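Local coordinates for UPF0147 protein MMP1188 (Methanococcus maripaludis S2, PDB 2QZG), which is of unknown function but belongs to the UPF0147 family of archaeal proteins and folds as a small all-helical bundle, at residues A59-Y64 against S87-I92; D14-I19 against N45-E50; E25-T30 against A38-A43. All coordinates share one frame; numbering follows the deposited sequence.

In the fold
The chain forms four helices, and the contacts tie them in turn. Helix 12-27 and helix 34-46 make the first hairpin. Interaction 2 closes it at the open end, joining 14-19 to 45-50. Interaction 3 is nested inside that loop and joins 25-30 to 38-43, close to the turn between the two helices. Interaction 1 follows in series and ties helix 54-68 to helix 76-90. No pair of loops crosses. The hairpins then meet through side chains. Leu89 of interaction 1 packs on Leu47 of interaction 2, and Ala61 packs beside Ala43 of interaction 3. Interactions 1 and 2 also touch the second subunit.

Interaction 1. Residues A59-Y64 against S87-I92; sequences ATAIQY and SELETI
Ile62 and Leu89 carry the packing of helix 54-68 on helix 76-90, with their side chains sliding past each other in opposite directions. Ile62 CG1 lies 3.6 Å from Leu89 CB, and Ile62 CD1 lies 3.9 Å from the same CB. CG1 stands anti to the carbonyl carbon (chi1 -71°), which directs the CG1-CD1 arm across the gap. Leu89 replies with CD1, which rests 3.9 Å from Ala61 CB. This is the tight, inner side. Ala61 and Leu89 are buried there.

The outer side is the solvent side. Contact is as close there but sparser. There the extended chain of Glu90 crosses Ile62 at about a right angle. Its CG comes to 3.6 Å from Ile62 CD1, and the residue is exposed. The glutamate touches chiefly through its CG methylene, and no polar bond joins its carboxylate to the facing segment. An alanine in place of Ile62 would probably leave a gap beside Leu89 CB and deprive the Glu90 methylene of its partner on helix 54-68. Glu90 also packs on Thr91 of the second subunit. With apolar contact alone between the two segments, the hold depends on the fit of shapes and the burial of carbon.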
loop_
_atom_site.group_PDB
_atom_site.type_symbol
_atom_site.label_atom_id
_atom_site.label_comp_id
_atom_site.label_asym_id
_atom_site.label_seq_id
_atom_site.Cartn_x
_atom_site.Cartn_y
_atom_site.Cartn_z
ATOM N N ALA C 59 -5.944 -6.629 -12.415
ATOM C CA ALA C 59 -5.484 -5.808 -13.524
ATOM C C ALA C 59 -6.567 -4.869 -14.032
ATOM O O ALA C 59 -6.283 -3.727 -14.380
ATOM C CB ALA C 59 -5.024 -6.696 -14.643
ATOM N N THR C 60 -7.790 -5.378 -14.126
ATOM C CA THR C 60 -8.947 -4.578 -14.530
ATOM C C THR C 60 -9.165 -3.438 -13.524
ATOM O O THR C 60 -9.418 -2.298 -13.925
ATOM C CB THR C 60 -10.201 -5.442 -14.618
ATOM O OG1 THR C 60 -9.926 -6.559 -15.480
ATOM C CG2 THR C 60 -11.414 -4.641 -15.161
ATOM N N ALA C 61 -9.071 -3.760 -12.233
ATOM C CA ALA C 61 -9.198 -2.756 -11.181
ATOM C C ALA C 61 -8.057 -1.737 -11.258
ATOM O O ALA C 61 -8.286 -0.530 -11.128
ATOM C CB ALA C 61 -9.223 -3.421 -9.845
ATOM N N ILE C 62 -6.835 -2.223 -11.491
ATOM C CA ILE C 62 -5.686 -1.341 -11.650
ATOM C C ILE C 62 -5.922 -0.420 -12.826
ATOM O O ILE C 62 -5.631 0.769 -12.738
ATOM C CB ILE C 62 -4.358 -2.116 -11.842
ATOM C CG1 ILE C 62 -3.942 -2.789 -10.531
ATOM C CG2 ILE C 62 -3.266 -1.194 -12.356
ATOM C CD1 ILE C 62 -2.821 -3.836 -10.704
ATOM N N GLN C 63 -6.453 -0.981 -13.914
ATOM C CA GLN C 63 -6.686 -0.237 -15.149
ATOM C C GLN C 63 -7.628 0.935 -14.930
ATOM O O GLN C 63 -7.338 2.039 -15.373
ATOM C CB GLN C 63 -7.238 -1.150 -16.246
ATOM C CG GLN C 63 -7.195 -0.548 -17.628
ATOM C CD GLN C 63 -5.929 -0.906 -18.383
ATOM O OE1 GLN C 63 -5.777 -2.042 -18.858
ATOM N NE2 GLN C 63 -5.024 0.065 -18.531
ATOM N N TYR C 64 -8.750 0.695 -14.251
ATOM C CA TYR C 64 -9.676 1.778 -13.874
ATOM C C TYR C 64 -8.963 2.919 -13.152
ATOM O O TYR C 64 -9.193 4.081 -13.439
ATOM C CB TYR C 64 -10.817 1.265 -12.986
ATOM C CG TYR C 64 -11.963 0.639 -13.747
ATOM C CD1 TYR C 64 -12.774 1.410 -14.592
ATOM C CD2 TYR C 64 -12.241 -0.723 -13.630
ATOM C CE1 TYR C 64 -13.844 0.829 -15.304
ATOM C CE2 TYR C 64 -13.305 -1.313 -14.342
ATOM C CZ TYR C 64 -14.097 -0.531 -15.172
ATOM O OH TYR C 64 -15.143 -1.114 -15.870
ATOM N N SER C 87 -0.542 -0.482 -5.537
ATOM C CA SER C 87 0.596 -1.247 -5.009
ATOM C C SER C 87 0.150 -2.594 -4.447
ATOM O O SER C 87 0.762 -3.615 -4.700
ATOM C CB SER C 87 1.285 -0.449 -3.909
ATOM O OG SER C 87 1.764 0.754 -4.456
ATOM N N GLU C 88 -0.898 -2.559 -3.643
ATOM C CA GLU C 88 -1.460 -3.768 -3.059
ATOM C C GLU C 88 -2.097 -4.685 -4.099
ATOM O O GLU C 88 -1.868 -5.894 -4.054
ATOM C CB GLU C 88 -2.454 -3.410 -1.981
ATOM C CG GLU C 88 -1.828 -2.739 -0.762
ATOM C CD GLU C 88 -2.900 -2.190 0.164
ATOM O OE1 GLU C 88 -4.064 -2.534 -0.057
ATOM O OE2 GLU C 88 -2.597 -1.433 1.109
ATOM N N LEU C 89 -2.854 -4.115 -5.041
ATOM C CA LEU C 89 -3.429 -4.896 -6.164
ATOM C C LEU C 89 -2.369 -5.648 -6.952
ATOM O O LEU C 89 -2.601 -6.767 -7.409
ATOM C CB LEU C 89 -4.251 -4.003 -7.108
ATOM C CG LEU C 89 -5.672 -3.697 -6.639
ATOM C CD1 LEU C 89 -6.295 -2.486 -7.369
ATOM C CD2 LEU C 89 -6.572 -4.932 -6.804
ATOM N N GLU C 90 -1.202 -5.035 -7.088
ATOM C CA GLU C 90 -0.093 -5.619 -7.835
ATOM C C GLU C 90 0.516 -6.866 -7.182
ATOM O O GLU C 90 1.110 -7.669 -7.878
ATOM C CB GLU C 90 0.952 -4.545 -8.175
ATOM C CG GLU C 90 0.361 -3.531 -9.157
ATOM C CD GLU C 90 1.312 -2.463 -9.633
ATOM O OE1 GLU C 90 2.077 -1.896 -8.816
ATOM O OE2 GLU C 90 1.273 -2.181 -10.850
ATOM N N THR C 91 0.337 -7.023 -5.867
ATOM C CA THR C 91 0.783 -8.192 -5.096
ATOM C C THR C 91 -0.207 -9.366 -5.152
ATOM O O THR C 91 0.082 -10.458 -4.666
ATOM C CB THR C 91 0.965 -7.856 -3.591
ATOM O OG1 THR C 91 -0.321 -7.675 -2.976
ATOM C CG2 THR C 91 1.811 -6.604 -3.397
ATOM N N ILE C 92 -1.381 -9.134 -5.723
ATOM C CA ILE C 92 -2.412 -10.163 -5.830
ATOM C C ILE C 92 -2.007 -11.173 -6.918
ATOM O O ILE C 92 -2.193 -10.927 -8.112
ATOM C CB ILE C 92 -3.809 -9.518 -6.117
ATOM C CG1 ILE C 92 -4.180 -8.488 -5.034
ATOM C CG2 ILE C 92 -4.900 -10.580 -6.280
ATOM C CD1 ILE C 92 -4.122 -8.979 -3.584
#

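Interaction 2. Residues D14-I19 against N45-E50; sequences DKLKNI and NALHNE
The first helical hairpin of this four-helix protein closes at its open end where Leu16 and Ile19 of helix 12-27 meet Leu47. Leu47 lies at the C-terminal end of the 34-46 region, within a type I beta turn from Ala46 to Asn49. The contact is buried and purely apolar.

Leu47 sends one methyl to each partner. Its CD1 packs at 3.7 Å against Ile19 CG2, and the two side chains cross at about a right angle. Its CD2 meets Leu16 CD2 methyl to methyl at 4.3 Å, a slacker approach. The Leu47 CG lies anti to the carbonyl carbon (chi1 -70°), and the branch there opens toward both residues of the facing helix. Leu16 and Ile19 are three residues apart, so they lie on the same side of that helix.

The surroundings make this a meeting point of the bundle. Leu47 also touches Ala61 of helix 54-68 and Leu89 of helix 76-90, which brings all four helices together around one leucine. On helix 12-27, Ile19 packs on Trp83 of the second subunit, and Asn18 packs on Thr80 of that subunit.

Away from Leu47, Asn18 folds back on its own helix. Its ND2 donates to Asp14 O at 3.0 Å, with an N-H...O angle of 145°. The donor stands 44° above the carbonyl plane. The same oxygen takes the helical bond from Asn18 N, which arrives from the opposite face of the carbonyl.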
loop_
_atom_site.group_PDB
_atom_site.type_symbol
_atom_site.label_atom_id
_atom_site.label_comp_id
_atom_site.label_asym_id
_atom_site.label_seq_id
_atom_site.Cartn_x
_atom_site.Cartn_y
_atom_site.Cartn_z
ATOM N N ASP C 14 -8.382 -11.751 2.748
ATOM C CA ASP C 14 -8.160 -10.602 3.620
ATOM C C ASP C 14 -7.557 -9.425 2.839
ATOM O O ASP C 14 -7.897 -8.270 3.099
ATOM C CB ASP C 14 -7.283 -10.973 4.823
ATOM C CG ASP C 14 -8.083 -11.579 5.988
ATOM O OD1 ASP C 14 -9.324 -11.362 6.086
ATOM O OD2 ASP C 14 -7.444 -12.242 6.833
ATOM N N LYS C 15 -6.695 -9.723 1.871
ATOM C CA LYS C 15 -6.118 -8.689 1.011
ATOM C C LYS C 15 -7.215 -8.000 0.206
ATOM O O LYS C 15 -7.316 -6.760 0.199
ATOM C CB LYS C 15 -5.037 -9.286 0.105
ATOM C CG LYS C 15 -3.883 -9.875 0.876
ATOM C CD LYS C 15 -2.806 -10.433 -0.034
ATOM C CE LYS C 15 -1.675 -11.015 0.794
ATOM N NZ LYS C 15 -0.446 -11.306 -0.005
ATOM N N LEU C 16 -8.080 -8.806 -0.408
ATOM C CA LEU C 16 -9.208 -8.292 -1.187
ATOM C C LEU C 16 -10.151 -7.434 -0.373
ATOM O O LEU C 16 -10.561 -6.380 -0.834
ATOM C CB LEU C 16 -9.970 -9.426 -1.876
ATOM C CG LEU C 16 -9.180 -10.074 -3.021
ATOM C CD1 LEU C 16 -10.039 -11.061 -3.786
ATOM C CD2 LEU C 16 -8.545 -9.039 -3.962
ATOM N N LYS C 17 -10.469 -7.893 0.831
ATOM C CA LYS C 17 -11.289 -7.159 1.795
ATOM C C LYS C 17 -10.681 -5.793 2.102
ATOM O O LYS C 17 -11.357 -4.767 2.071
ATOM C CB LYS C 17 -11.407 -7.981 3.087
ATOM C CG LYS C 17 -12.488 -7.511 4.046
ATOM C CD LYS C 17 -12.131 -7.798 5.513
ATOM C CE LYS C 17 -12.668 -9.134 5.998
ATOM N NZ LYS C 17 -13.967 -9.005 6.739
ATOM N N ASN C 18 -9.392 -5.789 2.409
ATOM C CA ASN C 18 -8.706 -4.564 2.771
ATOM C C ASN C 18 -8.597 -3.574 1.615
ATOM O O ASN C 18 -8.776 -2.378 1.814
ATOM C CB ASN C 18 -7.358 -4.887 3.410
ATOM C CG ASN C 18 -7.476 -5.102 4.916
ATOM O OD1 ASN C 18 -7.723 -4.148 5.669
ATOM N ND2 ASN C 18 -7.302 -6.346 5.364
ATOM N N ILE C 19 -8.326 -4.085 0.411
ATOM C CA ILE C 19 -8.341 -3.278 -0.811
ATOM C C ILE C 19 -9.737 -2.688 -1.105
ATOM O O ILE C 19 -9.849 -1.495 -1.389
ATOM C CB ILE C 19 -7.785 -4.066 -2.062
ATOM C CG1 ILE C 19 -6.274 -4.297 -1.945
ATOM C CG2 ILE C 19 -8.129 -3.302 -3.361
ATOM C CD1 ILE C 19 -5.702 -5.411 -2.850
ATOM N N ASN C 45 -15.830 -3.000 -7.958
ATOM C CA ASN C 45 -16.691 -4.018 -8.544
ATOM C C ASN C 45 -15.953 -4.960 -9.495
ATOM O O ASN C 45 -16.334 -6.107 -9.627
ATOM C CB ASN C 45 -17.895 -3.379 -9.249
ATOM C CG ASN C 45 -18.826 -2.682 -8.282
ATOM O OD1 ASN C 45 -19.122 -3.196 -7.212
ATOM N ND2 ASN C 45 -19.296 -1.507 -8.661
ATOM N N ALA C 46 -14.921 -4.457 -10.166
ATOM C CA ALA C 46 -14.036 -5.292 -10.998
ATOM C C ALA C 46 -13.425 -6.460 -10.212
ATOM O O ALA C 46 -13.261 -7.553 -10.750
ATOM C CB ALA C 46 -12.931 -4.438 -11.635
ATOM N N LEU C 47 -13.111 -6.221 -8.939
ATOM C CA LEU C 47 -12.527 -7.247 -8.049
ATOM C C LEU C 47 -13.451 -8.397 -7.722
ATOM O O LEU C 47 -12.989 -9.459 -7.314
ATOM C CB LEU C 47 -12.064 -6.637 -6.728
ATOM C CG LEU C 47 -10.857 -5.726 -6.762
ATOM C CD1 LEU C 47 -10.605 -5.157 -5.377
ATOM C CD2 LEU C 47 -9.636 -6.500 -7.267
ATOM N N HIS C 48 -14.749 -8.169 -7.873
ATOM C CA HIS C 48 -15.755 -9.165 -7.579
ATOM C C HIS C 48 -16.404 -9.696 -8.855
ATOM O O HIS C 48 -17.476 -10.291 -8.817
ATOM C CB HIS C 48 -16.794 -8.566 -6.619
ATOM C CG HIS C 48 -16.206 -8.133 -5.311
ATOM N ND1 HIS C 48 -15.562 -6.926 -5.146
ATOM C CD2 HIS C 48 -16.126 -8.769 -4.115
ATOM C CE1 HIS C 48 -15.129 -6.827 -3.901
ATOM N NE2 HIS C 48 -15.454 -7.935 -3.257
ATOM N N ASN C 49 -15.754 -9.477 -9.992
ATOM C CA ASN C 49 -16.230 -10.054 -11.234
ATOM C C ASN C 49 -15.787 -11.505 -11.273
ATOM O O ASN C 49 -14.701 -11.806 -11.763
ATOM C CB ASN C 49 -15.727 -9.267 -12.455
ATOM C CG ASN C 49 -16.326 -9.772 -13.767
ATOM O OD1 ASN C 49 -17.181 -10.649 -13.768
ATOM N ND2 ASN C 49 -15.872 -9.216 -14.887
ATOM N N GLU C 50 -16.633 -12.393 -10.740
ATOM C CA GLU C 50 -16.293 -13.822 -10.549
ATOM C C GLU C 50 -16.251 -14.609 -11.865
ATOM O O GLU C 50 -15.994 -15.826 -11.904
ATOM C CB GLU C 50 -17.241 -14.467 -9.540
ATOM C CG GLU C 50 -17.003 -14.036 -8.082
ATOM C CD GLU C 50 -17.698 -14.962 -7.085
ATOM O OE1 GLU C 50 -18.772 -15.505 -7.427
ATOM O OE2 GLU C 50 -17.171 -15.152 -5.960
#

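Interaction 3. Residues E25-T30 against A38-A43; sequences EIVEDT and AAADNA
Val27 packs on Ala40 and Asp41 inside the antiparallel helical hairpin of 12-27 and 34-46, near the turn that links them. From CB the valine forks into two methyls. CG2 does most of the touching. It comes to 3.5 Å from Asp41 N and 3.6 Å from Asp41 OD1, and it also rests 3.9 Å from Ala40 CB. CG1 lies anti to the backbone N (chi1 171°) and reaches the same carboxylate less closely, at 4.0 Å from Asp41 OD1. The two side chains cross at about a right angle. The valine thus lies over helical backbone and against a carboxylate, by packing alone.

The small Ala40 lets the backbones come close, with Val27 CA and Ala40 CA 6.0 Å apart. Its CB meets Val27 and Ile26, and Ala40 also touches Leu23, farther back on helix 12-27. Ile26 also packs on Ile82 and Ile85 of helix 76-90. Val27 O accepts a hydrogen bond from Arg37 NE, and in the loop that follows, Asp29 OD2 is hydrogen-bonded to His77 NE2. The helix end and its loop are thus tied to helices 34-46 and 76-90. On the buried side, Ile26 CG2 meets Ala40 CB at 3.8 Å.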
loop_
_atom_site.group_PDB
_atom_site.type_symbol
_atom_site.label_atom_id
_atom_site.label_comp_id
_atom_site.label_asym_id
_atom_site.label_seq_id
_atom_site.Cartn_x
_atom_site.Cartn_y
_atom_site.Cartn_z
ATOM N N GLU C 25 -13.459 3.935 0.757
ATOM C CA GLU C 25 -13.092 5.187 1.412
ATOM C C GLU C 25 -13.127 6.360 0.421
ATOM O O GLU C 25 -13.732 7.398 0.698
ATOM C CB GLU C 25 -11.715 5.052 2.080
ATOM C CG GLU C 25 -11.371 6.148 3.100
ATOM C CD GLU C 25 -10.096 5.837 3.894
ATOM O OE1 GLU C 25 -9.397 4.857 3.558
ATOM O OE2 GLU C 25 -9.793 6.573 4.860
ATOM N N ILE C 26 -12.497 6.179 -0.737
ATOM C CA ILE C 26 -12.531 7.168 -1.828
ATOM C C ILE C 26 -13.948 7.363 -2.388
ATOM O O ILE C 26 -14.346 8.489 -2.716
ATOM C CB ILE C 26 -11.646 6.719 -2.992
ATOM C CG1 ILE C 26 -10.174 6.538 -2.530
ATOM C CG2 ILE C 26 -11.793 7.674 -4.176
ATOM C CD1 ILE C 26 -9.268 5.921 -3.600
ATOM N N VAL C 27 -14.681 6.261 -2.527
ATOM C CA VAL C 27 -16.060 6.287 -3.035
ATOM C C VAL C 27 -16.930 7.199 -2.176
ATOM O O VAL C 27 -17.702 7.998 -2.703
ATOM C CB VAL C 27 -16.666 4.854 -3.181
ATOM C CG1 VAL C 27 -18.191 4.885 -3.491
ATOM C CG2 VAL C 27 -15.948 4.077 -4.281
ATOM N N GLU C 28 -16.797 7.087 -0.858
ATOM C CA GLU C 28 -17.627 7.873 0.059
ATOM C C GLU C 28 -17.047 9.261 0.352
ATOM O O GLU C 28 -17.628 10.022 1.119
ATOM C CB GLU C 28 -17.868 7.083 1.355
ATOM C CG GLU C 28 -18.564 5.739 1.103
ATOM C CD GLU C 28 -18.852 4.910 2.353
ATOM O OE1 GLU C 28 -18.933 5.486 3.464
ATOM O OE2 GLU C 28 -19.019 3.668 2.209
ATOM N N ASP C 29 -15.910 9.588 -0.267
ATOM C CA ASP C 29 -15.177 10.820 0.021
ATOM C C ASP C 29 -15.708 11.976 -0.827
ATOM O O ASP C 29 -15.498 12.024 -2.033
ATOM C CB ASP C 29 -13.669 10.591 -0.206
ATOM C CG ASP C 29 -12.817 11.787 0.163
ATOM O OD1 ASP C 29 -13.331 12.925 0.336
ATOM O OD2 ASP C 29 -11.594 11.587 0.263
ATOM N N THR C 30 -16.395 12.909 -0.178
ATOM C CA THR C 30 -17.097 14.005 -0.865
ATOM C C THR C 30 -16.178 15.095 -1.447
ATOM O O THR C 30 -16.624 15.924 -2.251
ATOM C CB THR C 30 -18.122 14.678 0.070
ATOM O OG1 THR C 30 -17.438 15.233 1.199
ATOM C CG2 THR C 30 -19.195 13.675 0.546
ATOM N N ALA C 38 -16.401 7.497 -8.931
ATOM C CA ALA C 38 -17.013 6.445 -9.766
ATOM C C ALA C 38 -15.970 5.431 -10.254
ATOM O O ALA C 38 -16.233 4.224 -10.253
ATOM C CB ALA C 38 -17.787 7.038 -10.934
ATOM N N ALA C 39 -14.786 5.922 -10.635
ATOM C CA ALA C 39 -13.662 5.062 -11.023
ATOM C C ALA C 39 -13.233 4.103 -9.908
ATOM O O ALA C 39 -12.890 2.944 -10.175
ATOM C CB ALA C 39 -12.470 5.890 -11.487
ATOM N N ALA C 40 -13.254 4.588 -8.674
ATOM C CA ALA C 40 -12.906 3.771 -7.521
ATOM C C ALA C 40 -14.004 2.729 -7.207
ATOM O O ALA C 40 -13.740 1.659 -6.645
ATOM C CB ALA C 40 -12.642 4.656 -6.322
ATOM N N ASP C 41 -15.235 3.035 -7.585
ATOM C CA ASP C 41 -16.309 2.059 -7.423
ATOM C C ASP C 41 -16.238 1.013 -8.528
ATOM O O ASP C 41 -16.410 -0.189 -8.288
ATOM C CB ASP C 41 -17.663 2.745 -7.356
ATOM C CG ASP C 41 -18.600 2.024 -6.428
ATOM O OD1 ASP C 41 -18.086 1.412 -5.460
ATOM O OD2 ASP C 41 -19.828 2.032 -6.670
ATOM N N ASN C 42 -15.908 1.480 -9.725
ATOM C CA ASN C 42 -15.672 0.606 -10.864
ATOM C C ASN C 42 -14.567 -0.411 -10.596
ATOM O O ASN C 42 -14.696 -1.607 -10.909
ATOM C CB ASN C 42 -15.360 1.455 -12.091
ATOM C CG ASN C 42 -16.565 2.264 -12.558
ATOM O OD1 ASN C 42 -17.699 1.990 -12.159
ATOM N ND2 ASN C 42 -16.324 3.260 -13.398
ATOM N N ALA C 43 -13.483 0.069 -9.994
ATOM C CA ALA C 43 -12.347 -0.784 -9.639
ATOM C C ALA C 43 -12.762 -1.813 -8.587
ATOM O O ALA C 43 -12.427 -3.008 -8.683
ATOM C CB ALA C 43 -11.209 0.071 -9.119
#